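Local coordinates for S-locus protein 11 (PDB 5GYY) that probably acts as the secreted, pollen-borne self-recognition signal of Brassica self-incompatibility, a small disulfide-rich protein of the defensin-like family, at residues 43-46 against 51-54; 29-32 against 38-41. All coordinates share one frame; numbering follows the deposited sequence.

Contact 1 of 2, residues 43-46 against 51-54; sequences NCTS and RYCD. With NAG (2-acetamido-2-deoxy-beta-D-glucopyranose), chain E.
The beta hairpin of the defensin-like fold pairs Asn43, Cys44 and Thr45 with Asp54, Cys53 and Tyr52 in antiparallel register. Asn43 and Asp54 form a hydrogen-bonded pair, each backbone N giving its hydrogen to the other's O at 2.9 Å. Thr45 and Tyr52 form the next such pair, and its bond from Tyr52 N to Thr45 O is the shortest of the four, 2.7 Å, and nearly straight (N-H...O angle 172°). Thr45 O also lies at the Tyr52 ring edge, in plane. The methyl CG2 of Thr45, a beta-branched residue suited to a strand, packs on Tyr52 CB at 3.8 Å. Cys44 and Cys53, the non-hydrogen-bonded pair between, face the helix and form disulfides to Cys19 and Cys27 respectively. With chi1 175°, Cys44 SG swings away from its own N and meets Arg51 CG at 3.5 Å. Asn43 ND2 is covalently bonded to C1 of an N-acetylglucosamine (1.4 Å), an N-linked glycan. Tyr52 OH and Asp54 OD2 hydrogen-bond to one neighbouring protein chain, while Arg51 NH1 and NH2, on the helix side, hydrogen-bond to backbone of a second. Cys53 thus ties the hairpin to helix 23-35 and Cys44 to the loop before it, while the opposite face carries the glycan.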
loop_
_atom_site.group_PDB
_atom_site.type_symbol
_atom_site.label_atom_id
_atom_site.label_comp_id
_atom_site.label_asym_id
_atom_site.label_seq_id
_atom_site.Cartn_x
_atom_site.Cartn_y
_atom_site.Cartn_z
ATOM N N ASN C 43 -22.224 -7.667 1.352
ATOM C CA ASN C 43 -21.485 -6.723 0.522
ATOM C C ASN C 43 -19.999 -7.054 0.675
ATOM O O ASN C 43 -19.568 -7.562 1.727
ATOM C CB ASN C 43 -21.697 -5.275 0.975
ATOM C CG ASN C 43 -23.128 -4.777 0.786
ATOM O OD1 ASN C 43 -23.884 -5.279 -0.045
ATOM N ND2 ASN C 43 -23.491 -3.756 1.568
ATOM N N CYS C 44 -19.225 -6.758 -0.366
ATOM C CA CYS C 44 -17.779 -6.938 -0.352
ATOM C C CYS C 44 -17.080 -5.712 -0.933
ATOM O O CYS C 44 -17.480 -5.225 -1.968
ATOM C CB CYS C 44 -17.394 -8.174 -1.164
ATOM S SG CYS C 44 -15.621 -8.410 -1.317
ATOM N N THR C 45 -16.051 -5.203 -0.263
ATOM C CA THR C 45 -15.211 -4.151 -0.843
ATOM C C THR C 45 -13.740 -4.440 -0.523
ATOM O O THR C 45 -13.430 -5.229 0.376
ATOM C CB THR C 45 -15.582 -2.736 -0.348
ATOM O OG1 THR C 45 -14.957 -1.749 -1.177
ATOM C CG2 THR C 45 -15.134 -2.532 1.095
ATOM N N SER C 46 -12.828 -3.776 -1.221
ATOM C CA SER C 46 -11.465 -4.287 -1.261
ATOM C C SER C 46 -10.291 -3.284 -1.273
ATOM O O SER C 46 -9.314 -3.489 -2.002
ATOM C CB SER C 46 -11.348 -5.205 -2.480
ATOM O OG SER C 46 -10.116 -5.859 -2.458
ATOM N N ARG C 51 -9.949 -7.734 1.884
ATOM C CA ARG C 51 -11.331 -7.979 1.517
ATOM C C ARG C 51 -12.205 -7.722 2.748
ATOM O O ARG C 51 -12.068 -8.402 3.776
ATOM C CB ARG C 51 -11.525 -9.416 1.038
ATOM C CG ARG C 51 -12.870 -9.667 0.356
ATOM C CD ARG C 51 -13.116 -11.141 0.122
ATOM N NE ARG C 51 -13.064 -11.921 1.358
ATOM C CZ ARG C 51 -13.102 -13.250 1.393
ATOM N NH1 ARG C 51 -13.159 -13.942 0.258
ATOM N NH2 ARG C 51 -13.060 -13.893 2.558
ATOM N N TYR C 52 -13.099 -6.750 2.641
ATOM C CA TYR C 52 -14.044 -6.449 3.729
ATOM C C TYR C 52 -15.376 -7.075 3.424
ATOM O O TYR C 52 -16.032 -6.697 2.452
ATOM C CB TYR C 52 -14.217 -4.937 3.930
ATOM C CG TYR C 52 -12.945 -4.237 4.373
ATOM C CD1 TYR C 52 -12.734 -3.922 5.714
ATOM C CD2 TYR C 52 -11.956 -3.894 3.451
ATOM C CE1 TYR C 52 -11.574 -3.286 6.127
ATOM C CE2 TYR C 52 -10.795 -3.250 3.845
ATOM C CZ TYR C 52 -10.605 -2.954 5.187
ATOM O OH TYR C 52 -9.450 -2.322 5.581
ATOM N N CYS C 53 -15.756 -8.077 4.207
ATOM C CA CYS C 53 -17.122 -8.600 4.099
ATOM C C CYS C 53 -18.062 -7.902 5.097
ATOM O O CYS C 53 -17.790 -7.864 6.300
ATOM C CB CYS C 53 -17.161 -10.109 4.319
ATOM S SG CYS C 53 -16.197 -11.040 3.149
ATOM N N ASP C 54 -19.148 -7.329 4.579
ATOM C CA ASP C 54 -20.204 -6.738 5.408
ATOM C C ASP C 54 -21.475 -7.551 5.260
ATOM O O ASP C 54 -22.164 -7.449 4.247
ATOM C CB ASP C 54 -20.473 -5.288 5.000
ATOM C CG ASP C 54 -19.512 -4.313 5.647
ATOM O OD1 ASP C 54 -19.045 -4.588 6.776
ATOM O OD2 ASP C 54 -19.195 -3.286 5.018
HETATM C C1 NAG E . -24.771 -3.188 1.235
HETATM C C2 NAG E . -25.186 -2.460 2.502
HETATM C C3 NAG E . -26.468 -1.643 2.278
HETATM C C4 NAG E . -26.409 -0.824 0.984
HETATM C C5 NAG E . -26.036 -1.810 -0.132
HETATM C C6 NAG E . -26.094 -1.317 -1.585
HETATM C C7 NAG E . -24.579 -3.721 4.508
HETATM C C8 NAG E . -24.861 -4.925 5.361
HETATM N N2 NAG E . -25.419 -3.486 3.500
HETATM O O3 NAG E . -26.767 -0.832 3.403
HETATM O O4 NAG E . -27.644 -0.156 0.753
HETATM O O5 NAG E . -24.741 -2.276 0.166
HETATM O O6 NAG E . -25.332 -0.144 -1.730
HETATM O O7 NAG E . -23.615 -3.000 4.757
#

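Contact 2 of 2, residues 29-32 against 38-41. With NAG (2-acetamido-2-deoxy-beta-D-glucopyranose), chain E.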
loop_
_atom_site.group_PDB
_atom_site.type_symbol
_atom_site.label_atom_id
_atom_site.label_comp_id
_atom_site.label_asym_id
_atom_site.label_seq_id
_atom_site.Cartn_x
_atom_site.Cartn_y
_atom_site.Cartn_z
ATOM N N ALA C 29 -20.335 -17.345 1.455
ATOM C CA ALA C 29 -19.857 -18.687 1.715
ATOM C C ALA C 29 -18.936 -18.662 2.940
ATOM O O ALA C 29 -19.001 -19.553 3.785
ATOM C CB ALA C 29 -19.104 -19.233 0.475
ATOM N N PHE C 30 -18.094 -17.626 3.012
ATOM C CA PHE C 30 -17.180 -17.375 4.125
ATOM C C PHE C 30 -17.985 -17.248 5.419
ATOM O O PHE C 30 -17.648 -17.860 6.439
ATOM C CB PHE C 30 -16.380 -16.089 3.853
ATOM C CG PHE C 30 -15.259 -15.818 4.844
ATOM C CD1 PHE C 30 -14.697 -16.837 5.598
ATOM C CD2 PHE C 30 -14.770 -14.525 5.012
ATOM C CE1 PHE C 30 -13.654 -16.577 6.505
ATOM C CE2 PHE C 30 -13.740 -14.256 5.905
ATOM C CZ PHE C 30 -13.178 -15.288 6.654
ATOM N N TYR C 31 -19.074 -16.484 5.360
ATOM C CA TYR C 31 -19.940 -16.307 6.518
ATOM C C TYR C 31 -20.519 -17.635 6.988
ATOM O O TYR C 31 -20.389 -17.995 8.165
ATOM C CB TYR C 31 -21.061 -15.308 6.232
ATOM C CG TYR C 31 -22.067 -15.197 7.366
ATOM C CD1 TYR C 31 -21.782 -14.442 8.501
ATOM C CD2 TYR C 31 -23.299 -15.849 7.301
ATOM C CE1 TYR C 31 -22.688 -14.346 9.545
ATOM C CE2 TYR C 31 -24.220 -15.755 8.342
ATOM C CZ TYR C 31 -23.907 -15.001 9.460
ATOM O OH TYR C 31 -24.807 -14.896 10.493
ATOM N N THR C 32 -21.133 -18.368 6.065
ATOM C CA THR C 32 -21.713 -19.663 6.390
ATOM C C THR C 32 -20.686 -20.591 7.032
ATOM O O THR C 32 -20.958 -21.234 8.046
ATOM C CB THR C 32 -22.285 -20.329 5.152
ATOM O OG1 THR C 32 -23.264 -19.459 4.572
ATOM C CG2 THR C 32 -22.926 -21.669 5.513
ATOM N N LYS C 38 -26.938 -18.822 7.393
ATOM C CA LYS C 38 -27.023 -18.084 6.139
ATOM C C LYS C 38 -27.308 -16.616 6.436
ATOM O O LYS C 38 -28.116 -16.295 7.311
ATOM C CB LYS C 38 -28.158 -18.672 5.291
ATOM C CG LYS C 38 -28.081 -18.413 3.797
ATOM C CD LYS C 38 -29.144 -19.222 3.050
ATOM C CE LYS C 38 -28.947 -19.189 1.533
ATOM N NZ LYS C 38 -29.097 -17.821 0.954
ATOM N N ALA C 39 -26.621 -15.720 5.735
ATOM C CA ALA C 39 -26.896 -14.299 5.886
ATOM C C ALA C 39 -27.907 -13.908 4.829
ATOM O O ALA C 39 -28.090 -14.634 3.856
ATOM C CB ALA C 39 -25.632 -13.476 5.747
ATOM N N PHE C 40 -28.571 -12.774 5.020
ATOM C CA PHE C 40 -29.499 -12.293 4.005
ATOM C C PHE C 40 -28.721 -12.054 2.712
ATOM O O PHE C 40 -29.147 -12.460 1.630
ATOM C CB PHE C 40 -30.183 -11.005 4.463
ATOM C CG PHE C 40 -31.152 -11.195 5.593
ATOM C CD1 PHE C 40 -32.414 -11.720 5.361
ATOM C CD2 PHE C 40 -30.809 -10.826 6.892
ATOM C CE1 PHE C 40 -33.320 -11.879 6.405
ATOM C CE2 PHE C 40 -31.707 -10.984 7.943
ATOM C CZ PHE C 40 -32.962 -11.514 7.701
ATOM N N TYR C 41 -27.571 -11.398 2.853
ATOM C CA TYR C 41 -26.647 -11.141 1.758
ATOM C C TYR C 41 -25.332 -10.624 2.351
ATOM O O TYR C 41 -25.260 -10.324 3.548
ATOM C CB TYR C 41 -27.232 -10.101 0.801
ATOM C CG TYR C 41 -27.330 -8.707 1.395
ATOM C CD1 TYR C 41 -26.272 -7.812 1.289
ATOM C CD2 TYR C 41 -28.487 -8.282 2.059
ATOM C CE1 TYR C 41 -26.344 -6.550 1.822
ATOM C CE2 TYR C 41 -28.574 -7.004 2.594
ATOM C CZ TYR C 41 -27.495 -6.148 2.474
ATOM O OH TYR C 41 -27.543 -4.882 2.994
HETATM C C1 NAG E . -24.771 -3.188 1.235
HETATM C C2 NAG E . -25.186 -2.460 2.502
HETATM C C3 NAG E . -26.468 -1.643 2.278
HETATM C C4 NAG E . -26.409 -0.824 0.984
HETATM C C5 NAG E . -26.036 -1.810 -0.132
HETATM C C6 NAG E . -26.094 -1.317 -1.585
HETATM C C7 NAG E . -24.579 -3.721 4.508
HETATM C C8 NAG E . -24.861 -4.925 5.361
HETATM N N2 NAG E . -25.419 -3.486 3.500
HETATM O O3 NAG E . -26.767 -0.832 3.403
HETATM O O4 NAG E . -27.644 -0.156 0.753
HETATM O O5 NAG E . -24.741 -2.276 0.166
HETATM O O6 NAG E . -25.332 -0.144 -1.730
HETATM O O7 NAG E . -23.615 -3.000 4.757
#
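Packing of an aromatic ring against backbone joins helix 23-35 to the loop that leads from it into strand 41-45. Tyr31 carries it: CG is anti to the backbone N (chi1 174°), which sends the ring from the helix to the loop. Its CE2 comes within 3.5 Å of Ala39 N, approached obliquely, while the carbonyl carbon of Lys38 lies at the ring edge, near its plane. Tyr31 CD2 also touches the Ala39 methyl CB at 3.7 Å, small enough for the loop to run close. The contact is van der Waals in kind: a ring on a peptide group, with one apolar touch to the methyl. Elsewhere the Tyr31 ring meets His11 edge-to-face and touches Leu13, Cys55 and Ile57 of the sheet. Thr32 OG1 is only at the margin, 4.3 Å from Lys38 CA; its one hydrogen must be shared between Glu28 O, the stronger partner, and Gln37 O, which ties the helix to the loop's start. Lys38 points away, as suits its exposure. Tyr41 OH accepts a hydrogen bond from sugar N2 at 2.6 Å. A helix packed on a three-stranded antiparallel sheet and disulfide-linked to it is the alpha-beta arrangement of defensin-like proteins.

In the fold
From the N terminus the chain runs through strand 9-16 into helix 23-35. Contact 2 closes the loop between this helix and strand 41-45; contact 1 then closes the hairpin turn between strands 41-45 and 50-57. The two loops follow in series, neither enclosing the other. Strand 50-57 is the middle strand, lying between 9-16 and 41-45, so contact 1 ties an outer strand to the centre of the sheet. The contacts meet on the helix side, where Phe30 packs against Arg51 and Cys53. They also share the sugar: it is attached in 43-46 and gives a hydrogen bond to 38-41. The disulfide Cys42-Cys55 cross-links the two hairpin strands beside contact 1.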